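Local coordinates for protein alpha-1,2-mannosyltransferase (Ktr4), putative (PDB 7BOP) that belongs to the glycolipid 2-alpha-mannosyltransferase family of GT-A-fold enzymes and holds GDP and a manganese ion in its pocket, at residues A152-Q157 with Y161-S166; L216-T221 with D289-E294; N223-P228 with D261-D266. All coordinates share one frame; numbering follows the deposited sequence.

Contact 1. Residues A152-Q157 with Y161-S166; sequences AILTEQ and YSDKLS. With NA (sodium ion), chain J.
L154 is the first residue of 152-157 to reach the partner segment, and it does so through an apolar branch: its CD2 comes to 3.6 Å from Y161 CE1, with CG just behind, while the two side chains run at a slant to each other. CG of L154 stands anti to the backbone N (chi1 -166°), which carries the methyl across to the tyrosine. The Y161 ring has its own tie, because its OH gives a 2.7 Å hydrogen bond to D163 OD2, approaching from above the carboxylate plane by 48°. D163 OD2 also hydrogen-bonds H168 NE2, so the ring and the acid are held together beside L154.

T155 follows with both side-chain branches in use. OG1 accepts the backbone N-H of D163 at 2.9 Å and a nearly straight 162°, and it also bonds A151 O one turn earlier in the helix. The methyl CG2 rests more loosely against S162, 3.9 Å from its OG. T155's backbone acts too: its O lies 2.2 Å from the sodium ion, and Y161 O is 2.3 Å from the same ion. The shared cation offsets the repulsion between the two carbonyl oxygens. K158 O and a water complete the observed ligands, and the water accepts the N-H of Y161.

Backbone carbonyls from the last turn of helix 144-157 and the loop after it thus converge on one cation, a sodium site at a helix C-terminus, where the helix dipole would probably favour positive charge.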
ATOM      1  N   ALA A 152     -10.440  -4.045  23.705  1.00 33.68           N
ATOM      2  CA  ALA A 152     -11.118  -5.242  24.223  1.00 33.46           C
ATOM      3  C   ALA A 152     -12.392  -5.556  23.428  1.00 32.74           C
ATOM      4  O   ALA A 152     -12.676  -6.715  23.152  1.00 34.47           O
ATOM      5  CB  ALA A 152     -11.435  -5.092  25.709  1.00 35.03           C
ATOM      6  N   ILE A 153     -13.142  -4.532  23.033  1.00 32.19           N
ATOM      7  CA  ILE A 153     -14.348  -4.752  22.240  1.00 33.30           C
ATOM      8  C   ILE A 153     -14.000  -5.257  20.832  1.00 32.89           C
ATOM      9  O   ILE A 153     -14.607  -6.216  20.363  1.00 31.95           O
ATOM     10  CB  ILE A 153     -15.249  -3.500  22.184  1.00 34.47           C
ATOM     11  CG1 ILE A 153     -15.780  -3.191  23.598  1.00 36.19           C
ATOM     12  CG2 ILE A 153     -16.420  -3.721  21.230  1.00 33.82           C
ATOM     13  CD1 ILE A 153     -16.394  -1.816  23.751  1.00 37.27           C
ATOM     14  N   LEU A 154     -13.025  -4.635  20.174  1.00 32.32           N
ATOM     15  CA  LEU A 154     -12.614  -5.095  18.839  1.00 32.07           C
ATOM     16  C   LEU A 154     -12.060  -6.526  18.888  1.00 30.95           C
ATOM     17  O   LEU A 154     -12.367  -7.332  18.017  1.00 30.36           O
ATOM     18  CB  LEU A 154     -11.618  -4.137  18.178  1.00 32.49           C
ATOM     19  CG  LEU A 154     -11.411  -4.383  16.676  1.00 32.75           C
ATOM     20  CD1 LEU A 154     -12.705  -4.184  15.889  1.00 33.91           C
ATOM     21  CD2 LEU A 154     -10.324  -3.482  16.123  1.00 34.45           C
ATOM     22  N   THR A 155     -11.275  -6.837  19.919  1.00 31.07           N
ATOM     23  CA  THR A 155     -10.798  -8.202  20.158  1.00 31.47           C
ATOM     24  C   THR A 155     -11.960  -9.211  20.229  1.00 32.80           C
ATOM     25  O   THR A 155     -11.884 -10.285  19.612  1.00 31.12           O
ATOM     26  CB  THR A 155      -9.910  -8.284  21.419  1.00 32.90           C
ATOM     27  OG1 THR A 155      -8.706  -7.553  21.178  1.00 32.60           O
ATOM     28  CG2 THR A 155      -9.533  -9.751  21.775  1.00 32.14           C
ATOM     29  N   GLU A 156     -13.029  -8.844  20.938  1.00 33.96           N
ATOM     30  CA  GLU A 156     -14.187  -9.736  21.076  0.50 34.86           C
ATOM     31  C   GLU A 156     -14.942  -9.883  19.755  1.00 33.17           C
ATOM     32  O   GLU A 156     -15.407 -10.965  19.439  1.00 31.46           O
ATOM     33  CB  GLU A 156     -15.147  -9.275  22.192  0.50 36.77           C
ATOM     34  CG  GLU A 156     -14.650  -9.508  23.618  0.50 38.49           C
ATOM     35  CD  GLU A 156     -14.192 -10.940  23.890  0.50 41.35           C
ATOM     36  OE1 GLU A 156     -13.082 -11.115  24.449  0.50 42.38           O
ATOM     37  OE2 GLU A 156     -14.933 -11.893  23.550  0.50 43.52           O
ATOM     38  N   GLN A 157     -15.049  -8.807  18.981  1.00 31.72           N
ATOM     39  CA  GLN A 157     -15.873  -8.820  17.765  1.00 31.49           C
ATOM     40  C   GLN A 157     -15.186  -9.314  16.502  1.00 30.28           C
ATOM     41  O   GLN A 157     -15.820  -9.942  15.678  1.00 29.93           O
ATOM     42  CB  GLN A 157     -16.400  -7.419  17.478  1.00 32.95           C
ATOM     43  CG  GLN A 157     -17.321  -6.866  18.552  1.00 35.37           C
ATOM     44  CD  GLN A 157     -17.723  -5.429  18.276  1.00 36.71           C
ATOM     45  OE1 GLN A 157     -17.075  -4.724  17.490  1.00 39.23           O
ATOM     46  NE2 GLN A 157     -18.762  -4.975  18.947  1.00 37.46           N
ATOM     47  N   TYR A 161      -8.642 -12.130  15.317  1.00 32.66           N
ATOM     48  CA  TYR A 161      -8.043 -10.859  15.692  1.00 32.85           C
ATOM     49  C   TYR A 161      -8.068 -10.675  17.208  1.00 32.95           C
ATOM     50  O   TYR A 161      -9.133 -10.791  17.859  1.00 32.33           O
ATOM     51  CB  TYR A 161      -8.757  -9.697  15.010  1.00 32.66           C
ATOM     52  CG  TYR A 161      -8.218  -8.321  15.368  1.00 32.92           C
ATOM     53  CD1 TYR A 161      -8.694  -7.633  16.482  1.00 34.70           C
ATOM     54  CD2 TYR A 161      -7.236  -7.709  14.593  1.00 35.05           C
ATOM     55  CE1 TYR A 161      -8.218  -6.368  16.806  1.00 35.89           C
ATOM     56  CE2 TYR A 161      -6.751  -6.448  14.915  1.00 36.61           C
ATOM     57  CZ  TYR A 161      -7.250  -5.782  16.020  1.00 35.70           C
ATOM     58  OH  TYR A 161      -6.773  -4.532  16.340  1.00 38.43           O
ATOM     59  N   SER A 162      -6.872 -10.403  17.726  1.00 32.56           N
ATOM     60  CA  SER A 162      -6.641 -10.000  19.092  1.00 34.95           C
ATOM     61  C   SER A 162      -5.794  -8.725  19.045  1.00 34.98           C
ATOM     62  O   SER A 162      -4.719  -8.701  18.435  1.00 34.12           O
ATOM     63  CB  SER A 162      -5.904 -11.101  19.828  1.00 38.31           C
ATOM     64  OG  SER A 162      -5.827 -10.780  21.192  1.00 45.40           O
ATOM     65  N   ASP A 163      -6.284  -7.668  19.680  1.00 33.88           N
ATOM     66  CA  ASP A 163      -5.725  -6.333  19.486  1.00 35.40           C
ATOM     67  C   ASP A 163      -4.303  -6.211  20.037  1.00 36.22           C
ATOM     68  O   ASP A 163      -3.985  -6.791  21.064  1.00 35.61           O
ATOM     69  CB  ASP A 163      -6.626  -5.280  20.123  1.00 34.95           C
ATOM     70  CG  ASP A 163      -6.248  -3.881  19.711  1.00 37.71           C
ATOM     71  OD1 ASP A 163      -5.337  -3.297  20.344  1.00 38.35           O
ATOM     72  OD2 ASP A 163      -6.846  -3.362  18.744  1.00 36.39           O
ATOM     73  N   LYS A 164      -3.464  -5.464  19.326  1.00 36.63           N
ATOM     74  CA  LYS A 164      -2.112  -5.124  19.779  1.00 40.33           C
ATOM     75  C   LYS A 164      -1.907  -3.643  19.551  1.00 36.93           C
ATOM     76  O   LYS A 164      -2.171  -3.158  18.446  1.00 35.05           O
ATOM     77  CB  LYS A 164      -1.069  -5.862  18.937  1.00 46.72           C
ATOM     78  CG  LYS A 164      -0.884  -7.335  19.265  1.00 53.07           C
ATOM     79  CD  LYS A 164      -0.884  -8.224  18.015  1.00 60.68           C
ATOM     80  CE  LYS A 164       0.320  -9.161  17.940  1.00 65.12           C
ATOM     81  NZ  LYS A 164       0.619  -9.902  19.204  1.00 68.09           N
ATOM     82  N   LEU A 165      -1.397  -2.938  20.560  1.00 35.36           N
ATOM     83  CA  LEU A 165      -1.094  -1.512  20.423  1.00 35.68           C
ATOM     84  C   LEU A 165      -0.142  -1.259  19.253  1.00 33.55           C
ATOM     85  O   LEU A 165      -0.305  -0.288  18.529  1.00 32.99           O
ATOM     86  CB  LEU A 165      -0.493  -0.942  21.717  1.00 36.87           C
ATOM     87  CG  LEU A 165      -0.075   0.541  21.686  1.00 37.56           C
ATOM     88  CD1 LEU A 165      -1.244   1.459  21.348  1.00 36.99           C
ATOM     89  CD2 LEU A 165       0.547   0.929  23.019  1.00 38.74           C
ATOM     90  N   SER A 166       0.836  -2.145  19.079  1.00 33.27           N
ATOM     91  CA  SER A 166       1.824  -2.016  18.009  1.00 33.73           C
ATOM     92  C   SER A 166       1.202  -1.967  16.607  1.00 33.75           C
ATOM     93  O   SER A 166       1.700  -1.251  15.734  1.00 33.65           O
ATOM     94  CB  SER A 166       2.861  -3.136  18.103  1.00 34.09           C
ATOM     95  OG  SER A 166       2.274  -4.407  17.936  1.00 36.19           O
TER
HETATM   96 NA    NA J 404     -11.303 -11.484  17.802  1.00 31.14          NA
HETATM   97  O   HOH W   1     -10.350 -13.588  17.322  1.00 29.88           O

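Contact 2. Residues L216-T221 with D289-E294; sequences LTYGFT and DFFRGE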
ATOM      1  N   LEU A 216       3.313  10.359 -11.933  1.00 32.98           N
ATOM      2  CA  LEU A 216       2.379   9.518 -11.205  1.00 32.24           C
ATOM      3  C   LEU A 216       2.565   9.667  -9.706  1.00 31.73           C
ATOM      4  O   LEU A 216       3.671   9.913  -9.203  1.00 29.32           O
ATOM      5  CB  LEU A 216       2.492   8.055 -11.638  1.00 32.53           C
ATOM      6  CG  LEU A 216       2.256   7.796 -13.129  1.00 32.77           C
ATOM      7  CD1 LEU A 216       2.311   6.305 -13.419  1.00 33.45           C
ATOM      8  CD2 LEU A 216       0.952   8.383 -13.659  1.00 33.51           C
ATOM      9  N   THR A 217       1.449   9.520  -8.996  1.00 29.20           N
ATOM     10  CA  THR A 217       1.380   9.718  -7.571  1.00 28.14           C
ATOM     11  C   THR A 217       1.478   8.397  -6.820  1.00 28.03           C
ATOM     12  O   THR A 217       2.084   8.341  -5.761  1.00 29.02           O
ATOM     13  CB  THR A 217       0.064  10.444  -7.213  1.00 28.72           C
ATOM     14  OG1 THR A 217       0.042  11.701  -7.887  1.00 29.06           O
ATOM     15  CG2 THR A 217      -0.090  10.658  -5.729  1.00 27.63           C
ATOM     16  N   TYR A 218       0.876   7.338  -7.354  1.00 28.49           N
ATOM     17  CA  TYR A 218       0.712   6.110  -6.581  1.00 28.91           C
ATOM     18  C   TYR A 218       0.440   4.936  -7.474  1.00 27.65           C
ATOM     19  O   TYR A 218      -0.241   5.068  -8.491  1.00 28.06           O
ATOM     20  CB  TYR A 218      -0.459   6.299  -5.625  1.00 28.59           C
ATOM     21  CG  TYR A 218      -0.690   5.239  -4.586  1.00 29.26           C
ATOM     22  CD1 TYR A 218      -0.052   5.294  -3.352  1.00 29.00           C
ATOM     23  CD2 TYR A 218      -1.623   4.221  -4.802  1.00 30.06           C
ATOM     24  CE1 TYR A 218      -0.319   4.361  -2.368  1.00 29.67           C
ATOM     25  CE2 TYR A 218      -1.900   3.279  -3.824  1.00 29.25           C
ATOM     26  CZ  TYR A 218      -1.249   3.344  -2.611  1.00 30.80           C
ATOM     27  OH  TYR A 218      -1.543   2.402  -1.645  1.00 30.05           O
ATOM     28  N   GLY A 219       0.977   3.788  -7.084  1.00 27.51           N
ATOM     29  CA  GLY A 219       0.754   2.543  -7.777  1.00 28.40           C
ATOM     30  C   GLY A 219       0.359   1.436  -6.820  1.00 28.02           C
ATOM     31  O   GLY A 219       0.913   1.333  -5.720  1.00 29.54           O
ATOM     32  N   PHE A 220      -0.595   0.612  -7.254  1.00 29.24           N
ATOM     33  CA  PHE A 220      -1.105  -0.515  -6.468  1.00 28.35           C
ATOM     34  C   PHE A 220      -1.197  -1.789  -7.304  1.00 26.80           C
ATOM     35  O   PHE A 220      -1.157  -1.740  -8.527  1.00 26.05           O
ATOM     36  CB  PHE A 220      -2.488  -0.165  -5.902  1.00 27.99           C
ATOM     37  CG  PHE A 220      -3.591  -0.173  -6.921  1.00 27.66           C
ATOM     38  CD1 PHE A 220      -3.797   0.922  -7.750  1.00 27.99           C
ATOM     39  CD2 PHE A 220      -4.444  -1.272  -7.045  1.00 27.46           C
ATOM     40  CE1 PHE A 220      -4.818   0.931  -8.687  1.00 27.03           C
ATOM     41  CE2 PHE A 220      -5.465  -1.275  -7.993  1.00 27.65           C
ATOM     42  CZ  PHE A 220      -5.652  -0.171  -8.817  1.00 28.41           C
ATOM     43  N   THR A 221      -1.342  -2.928  -6.633  1.00 25.83           N
ATOM     44  CA  THR A 221      -1.616  -4.206  -7.311  1.00 26.99           C
ATOM     45  C   THR A 221      -2.963  -4.834  -6.959  1.00 26.40           C
ATOM     46  O   THR A 221      -3.544  -5.493  -7.806  1.00 27.61           O
ATOM     47  CB  THR A 221      -0.530  -5.255  -7.007  1.00 27.80           C
ATOM     48  OG1 THR A 221      -0.327  -5.313  -5.596  1.00 28.69           O
ATOM     49  CG2 THR A 221       0.780  -4.886  -7.692  1.00 27.70           C
ATOM     50  N   ASP A 289       6.177  13.142  -1.982  1.00 31.65           N
ATOM     51  CA  ASP A 289       5.753  14.543  -1.955  1.00 32.24           C
ATOM     52  C   ASP A 289       4.236  14.741  -2.019  1.00 32.96           C
ATOM     53  O   ASP A 289       3.760  15.803  -1.645  1.00 32.07           O
ATOM     54  CB  ASP A 289       6.442  15.357  -3.048  1.00 33.19           C
ATOM     55  CG  ASP A 289       7.946  15.465  -2.834  1.00 34.30           C
ATOM     56  OD1 ASP A 289       8.419  15.311  -1.692  1.00 35.94           O
ATOM     57  OD2 ASP A 289       8.647  15.701  -3.823  1.00 37.17           O
ATOM     58  N   PHE A 290       3.478  13.739  -2.473  1.00 32.56           N
ATOM     59  CA  PHE A 290       2.021  13.799  -2.320  1.00 31.65           C
ATOM     60  C   PHE A 290       1.644  13.800  -0.848  1.00 30.80           C
ATOM     61  O   PHE A 290       0.916  14.669  -0.394  1.00 30.90           O
ATOM     62  CB  PHE A 290       1.307  12.629  -3.004  1.00 32.47           C
ATOM     63  CG  PHE A 290      -0.139  12.539  -2.636  1.00 30.59           C
ATOM     64  CD1 PHE A 290      -1.039  13.493  -3.109  1.00 31.85           C
ATOM     65  CD2 PHE A 290      -0.597  11.546  -1.772  1.00 31.11           C
ATOM     66  CE1 PHE A 290      -2.380  13.444  -2.742  1.00 32.02           C
ATOM     67  CE2 PHE A 290      -1.932  11.490  -1.403  1.00 30.76           C
ATOM     68  CZ  PHE A 290      -2.825  12.436  -1.895  1.00 30.73           C
ATOM     69  N   PHE A 291       2.161  12.825  -0.110  1.00 31.41           N
ATOM     70  CA  PHE A 291       1.828  12.647   1.295  1.00 31.96           C
ATOM     71  C   PHE A 291       2.382  13.771   2.165  1.00 32.56           C
ATOM     72  O   PHE A 291       1.764  14.146   3.158  1.00 32.63           O
ATOM     73  CB  PHE A 291       2.308  11.278   1.793  1.00 32.50           C
ATOM     74  CG  PHE A 291       1.663  10.122   1.082  1.00 33.18           C
ATOM     75  CD1 PHE A 291       0.352   9.749   1.385  1.00 33.23           C
ATOM     76  CD2 PHE A 291       2.342   9.424   0.087  1.00 33.56           C
ATOM     77  CE1 PHE A 291      -0.261   8.685   0.723  1.00 32.32           C
ATOM     78  CE2 PHE A 291       1.732   8.366  -0.589  1.00 34.47           C
ATOM     79  CZ  PHE A 291       0.422   7.995  -0.266  1.00 33.83           C
ATOM     80  N   ARG A 292       3.538  14.314   1.777  1.00 33.53           N
ATOM     81  CA  ARG A 292       4.103  15.505   2.432  1.00 33.33           C
ATOM     82  C   ARG A 292       3.323  16.774   2.140  1.00 33.92           C
ATOM     83  O   ARG A 292       3.499  17.755   2.835  1.00 38.09           O
ATOM     84  CB  ARG A 292       5.555  15.738   1.998  1.00 32.93           C
ATOM     85  CG  ARG A 292       6.538  14.712   2.498  1.00 33.15           C
ATOM     86  CD  ARG A 292       7.791  14.746   1.647  1.00 33.06           C
ATOM     87  NE  ARG A 292       8.781  13.799   2.135  1.00 32.13           N
ATOM     88  CZ  ARG A 292       9.771  13.286   1.407  1.00 32.65           C
ATOM     89  NH1 ARG A 292       9.931  13.612   0.127  1.00 34.43           N
ATOM     90  NH2 ARG A 292      10.612  12.426   1.966  1.00 33.97           N
ATOM     91  N   GLY A 293       2.500  16.767   1.096  1.00 35.12           N
ATOM     92  CA  GLY A 293       1.752  17.935   0.676  1.00 35.22           C
ATOM     93  C   GLY A 293       0.754  18.448   1.695  1.00 35.89           C
ATOM     94  O   GLY A 293       0.382  17.746   2.651  1.00 34.17           O
ATOM     95  N   GLU A 294       0.329  19.688   1.477  1.00 34.25           N
ATOM     96  CA  GLU A 294      -0.581  20.381   2.379  1.00 36.48           C
ATOM     97  C   GLU A 294      -1.848  19.575   2.638  1.00 33.66           C
ATOM     98  O   GLU A 294      -2.243  19.391   3.778  1.00 32.71           O
ATOM     99  CB  GLU A 294      -0.979  21.747   1.796  1.00 38.32           C
ATOM    100  CG  GLU A 294      -1.855  22.584   2.722  1.00 42.15           C
ATOM    101  CD  GLU A 294      -2.362  23.883   2.094  1.00 45.01           C
ATOM    102  OE1 GLU A 294      -1.799  24.343   1.077  1.00 47.07           O
ATOM    103  OE2 GLU A 294      -3.350  24.439   2.621  1.00 46.51           O
TER
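T217 and F290 make the closer of the two apolar meetings between these segments. The methyl CG2 of T217 sits 3.6 Å from both CG and CB of F290, so it bears on the root of the phenyl ring and not on its far end. The approach to the ring is oblique. CG of F290 lies anti to the backbone N (chi1 169°), a setting that places the start of the ring beside the threonine methyl.

The second apolar meeting is aromatic and looser. F291 turns its outermost carbon, CZ, toward Y218, and Y218 CD1 lies 4.1 Å away, near the plane of the F291 ring. F290 and F291 also meet each other: F290 CD2 stands 3.7 Å above the F291 ring plane, over its centre, while F291 CE1 lies in the plane of the F290 ring at its edge. L324 of helix 316-327 touches T217, Y218 and F290 alike, and H320 of that helix meets the F291 ring.

Polar interactions lie to the side of this patch. R292 NH1 forms a salt bridge of 2.9 Å with D289 OD1, the carboxylate oxygen lying only 2° out of the guanidinium plane; D289 OD2 has a second charged partner in K188. Y218 directs its hydroxyl elsewhere, to E284 OE1.

The contact joins the start of strand 218-224, in the GT-A mixed sheet, to helix 288-292, which follows the antiparallel neighbour strand 284-287. Across it T217 and Y218 meet F290 and F291 by van der Waals contact, while D289, R292 and the Y218 hydroxyl are paired outside it.

Contact 3. Residues N223-P228 with D261-D266; sequences NLFDDP and DSLRPD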
ATOM      1  N   ASN A 223      -6.882  -4.479  -4.720  1.00 28.23           N
ATOM      2  CA  ASN A 223      -7.897  -3.514  -4.280  1.00 27.94           C
ATOM      3  C   ASN A 223      -8.986  -4.313  -3.560  1.00 28.39           C
ATOM      4  O   ASN A 223      -9.641  -5.151  -4.178  1.00 27.43           O
ATOM      5  CB  ASN A 223      -8.459  -2.767  -5.492  1.00 29.12           C
ATOM      6  CG  ASN A 223      -9.222  -1.499  -5.122  1.00 31.62           C
ATOM      7  OD1 ASN A 223     -10.195  -1.528  -4.361  1.00 32.57           O
ATOM      8  ND2 ASN A 223      -8.786  -0.371  -5.677  1.00 33.09           N
ATOM      9  N   LEU A 224      -9.154  -4.067  -2.263  1.00 28.00           N
ATOM     10  CA  LEU A 224      -9.975  -4.909  -1.386  1.00 28.10           C
ATOM     11  C   LEU A 224     -11.011  -4.125  -0.605  1.00 28.11           C
ATOM     12  O   LEU A 224     -10.840  -2.940  -0.338  1.00 25.57           O
ATOM     13  CB  LEU A 224      -9.094  -5.590  -0.329  1.00 29.15           C
ATOM     14  CG  LEU A 224      -7.923  -6.481  -0.734  1.00 30.56           C
ATOM     15  CD1 LEU A 224      -7.271  -7.043   0.513  1.00 30.86           C
ATOM     16  CD2 LEU A 224      -8.381  -7.623  -1.611  1.00 30.44           C
ATOM     17  N   PHE A 225     -12.059  -4.831  -0.178  1.00 28.19           N
ATOM     18  CA  PHE A 225     -12.919  -4.372   0.913  1.00 27.89           C
ATOM     19  C   PHE A 225     -12.175  -4.498   2.254  1.00 28.59           C
ATOM     20  O   PHE A 225     -11.277  -5.336   2.412  1.00 29.76           O
ATOM     21  CB  PHE A 225     -14.228  -5.187   0.946  1.00 28.39           C
ATOM     22  CG  PHE A 225     -15.141  -4.883  -0.199  1.00 27.27           C
ATOM     23  CD1 PHE A 225     -16.064  -3.853  -0.106  1.00 29.61           C
ATOM     24  CD2 PHE A 225     -15.061  -5.593  -1.384  1.00 27.77           C
ATOM     25  CE1 PHE A 225     -16.907  -3.549  -1.169  1.00 29.81           C
ATOM     26  CE2 PHE A 225     -15.893  -5.292  -2.456  1.00 28.31           C
ATOM     27  CZ  PHE A 225     -16.818  -4.270  -2.348  1.00 30.34           C
ATOM     28  N   ASP A 226     -12.531  -3.645   3.203  1.00 28.31           N
ATOM     29  CA  ASP A 226     -12.011  -3.726   4.566  1.00 29.72           C
ATOM     30  C   ASP A 226     -13.106  -4.192   5.514  1.00 30.79           C
ATOM     31  O   ASP A 226     -14.277  -4.308   5.135  1.00 30.48           O
ATOM     32  CB  ASP A 226     -11.463  -2.374   5.033  1.00 29.90           C
ATOM     33  CG  ASP A 226     -10.240  -2.507   5.950  1.00 31.75           C
ATOM     34  OD1 ASP A 226     -10.062  -3.569   6.587  1.00 32.10           O
ATOM     35  OD2 ASP A 226      -9.461  -1.540   6.029  1.00 30.67           O
ATOM     36  N   ASP A 227     -12.705  -4.455   6.744  1.00 29.94           N
ATOM     37  CA  ASP A 227     -13.630  -4.714   7.836  1.00 31.15           C
ATOM     38  C   ASP A 227     -14.212  -3.379   8.344  1.00 30.26           C
ATOM     39  O   ASP A 227     -13.479  -2.581   8.928  1.00 29.99           O
ATOM     40  CB  ASP A 227     -12.877  -5.433   8.956  1.00 30.90           C
ATOM     41  CG  ASP A 227     -13.758  -5.774  10.147  1.00 31.18           C
ATOM     42  OD1 ASP A 227     -14.972  -5.487  10.132  1.00 30.06           O
ATOM     43  OD2 ASP A 227     -13.214  -6.320  11.122  1.00 30.41           O
ATOM     44  N   PRO A 228     -15.528  -3.141   8.145  1.00 28.38           N
ATOM     45  CA  PRO A 228     -16.142  -1.885   8.629  1.00 29.59           C
ATOM     46  C   PRO A 228     -15.947  -1.604  10.117  1.00 28.56           C
ATOM     47  O   PRO A 228     -15.905  -0.436  10.510  1.00 28.58           O
ATOM     48  CB  PRO A 228     -17.645  -2.070   8.347  1.00 29.53           C
ATOM     49  CG  PRO A 228     -17.751  -3.218   7.408  1.00 30.60           C
ATOM     50  CD  PRO A 228     -16.530  -4.066   7.582  1.00 30.08           C
ATOM     51  N   ASP A 261     -21.957   1.833  -2.960  1.00 35.88           N
ATOM     52  CA  ASP A 261     -22.712   0.837  -2.194  1.00 39.74           C
ATOM     53  C   ASP A 261     -23.376  -0.234  -3.086  1.00 41.25           C
ATOM     54  O   ASP A 261     -24.249  -0.961  -2.621  1.00 45.16           O
ATOM     55  CB  ASP A 261     -23.761   1.532  -1.302  1.00 42.72           C
ATOM     56  CG  ASP A 261     -24.851   2.267  -2.102  1.00 45.58           C
ATOM     57  OD1 ASP A 261     -24.900   2.158  -3.337  1.00 45.61           O
ATOM     58  OD2 ASP A 261     -25.667   2.973  -1.482  1.00 52.79           O
ATOM     59  N   SER A 262     -22.950  -0.346  -4.345  1.00 41.67           N
ATOM     60  CA  SER A 262     -23.615  -1.209  -5.322  1.00 42.29           C
ATOM     61  C   SER A 262     -23.182  -2.681  -5.239  1.00 41.25           C
ATOM     62  O   SER A 262     -23.917  -3.554  -5.697  1.00 41.92           O
ATOM     63  CB  SER A 262     -23.400  -0.658  -6.737  1.00 43.88           C
ATOM     64  OG  SER A 262     -22.036  -0.752  -7.119  1.00 46.67           O
ATOM     65  N   LEU A 263     -22.011  -2.964  -4.662  1.00 39.22           N
ATOM     66  CA  LEU A 263     -21.518  -4.345  -4.537  1.00 39.04           C
ATOM     67  C   LEU A 263     -21.828  -4.985  -3.198  1.00 39.31           C
ATOM     68  O   LEU A 263     -22.304  -6.118  -3.145  1.00 39.88           O
ATOM     69  CB  LEU A 263     -20.008  -4.404  -4.764  1.00 39.48           C
ATOM     70  CG  LEU A 263     -19.452  -3.986  -6.117  1.00 39.85           C
ATOM     71  CD1 LEU A 263     -17.984  -4.395  -6.203  1.00 39.84           C
ATOM     72  CD2 LEU A 263     -20.253  -4.598  -7.253  1.00 42.46           C
ATOM     73  N   ARG A 264     -21.500  -4.278  -2.118  1.00 37.04           N
ATOM     74  CA  ARG A 264     -21.669  -4.780  -0.759  1.00 35.09           C
ATOM     75  C   ARG A 264     -22.268  -3.659   0.081  1.00 36.47           C
ATOM     76  O   ARG A 264     -21.580  -3.060   0.911  1.00 35.41           O
ATOM     77  CB  ARG A 264     -20.337  -5.283  -0.202  1.00 35.15           C
ATOM     78  CG  ARG A 264     -19.737  -6.379  -1.069  1.00 36.39           C
ATOM     79  CD  ARG A 264     -18.467  -6.955  -0.498  1.00 35.31           C
ATOM     80  NE  ARG A 264     -18.705  -7.790   0.669  1.00 34.94           N
ATOM     81  CZ  ARG A 264     -17.743  -8.325   1.413  1.00 38.04           C
ATOM     82  NH1 ARG A 264     -16.459  -8.112   1.125  1.00 36.94           N
ATOM     83  NH2 ARG A 264     -18.058  -9.066   2.469  1.00 41.60           N
ATOM     84  N   PRO A 265     -23.567  -3.358  -0.137  1.00 37.62           N
ATOM     85  CA  PRO A 265     -24.184  -2.221   0.560  1.00 38.66           C
ATOM     86  C   PRO A 265     -24.116  -2.265   2.089  1.00 38.28           C
ATOM     87  O   PRO A 265     -24.100  -1.205   2.721  1.00 38.35           O
ATOM     88  CB  PRO A 265     -25.645  -2.231   0.058  1.00 40.02           C
ATOM     89  CG  PRO A 265     -25.853  -3.572  -0.561  1.00 39.80           C
ATOM     90  CD  PRO A 265     -24.508  -4.000  -1.077  1.00 39.45           C
ATOM     91  N   ASP A 266     -24.043  -3.453   2.687  1.00 36.90           N
ATOM     92  CA  ASP A 266     -23.925  -3.543   4.144  1.00 39.84           C
ATOM     93  C   ASP A 266     -22.560  -3.087   4.683  1.00 37.91           C
ATOM     94  O   ASP A 266     -22.463  -2.612   5.825  1.00 37.34           O
ATOM     95  CB  ASP A 266     -24.264  -4.950   4.641  1.00 43.65           C
ATOM     96  CG  ASP A 266     -25.728  -5.339   4.365  1.00 50.61           C
ATOM     97  OD1 ASP A 266     -26.597  -4.444   4.188  1.00 53.42           O
ATOM     98  OD2 ASP A 266     -26.009  -6.560   4.337  1.00 59.07           O
TER
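This is a buried contact between an aromatic ring and an arginine, formed where the chain leaves the strand 218-224 and meets the turn that leads into helix 265-270. F225 and R264 carry most of it. The methylene CD of R264 lies over one face of the F225 ring, 3.5 Å from the ring centroid and 8° off the ring normal, which defines a CH-pi contact almost exactly over the centre. Farther along the same side chain the guanidinium takes part as well: R264 CZ is 4.9 Å from the F225 centroid and 23° off the normal, within the range of a cation-pi interaction. The guanidinium does not lie flat on the ring, since the two planes are 71° apart; F225 CD2 lies at its edge, in its plane. A bend at chi3 brings NH1 to the base of the F225 side chain, 3.7 Å from CB.

The strand in question belongs to the mixed sheet of the GT-A fold, and F225 is the first residue beyond its end. R264, for its part, holds the N-cap position of helix 265-270. E373 serves both partners, pairing with F225 through backbone hydrogen bonds and forming a salt bridge with R264 NH1; its negative charge probably offsets that of the arginine and helps to orient the guanidinium.

L263 adds an apolar flank. Its CB and CD1 each come to 4.0 Å from F225 CZ, at the outer end of the ring, and the leucine also touches S378 of helix 376-382.

Contact 1 closes first along the chain, before the other two begin; contact 3 is nested inside the loop that contact 2 closes. Contacts 2 and 3 share strand 218-224, one near its start and the other at its end, with centres about 23 Å apart. Contact 1 lies about 30 Å from contact 2, centre to centre, on the opposite side of the chain's centre. Contacts 1 and 3 approach to about 5 Å between nearest atoms without touching; D227 of contact 3 forms a salt bridge with K158, which lies between the segments of contact 1 and whose carbonyl binds its sodium. Contact 1 instead joins two helices, the second carrying S166 at the GDP.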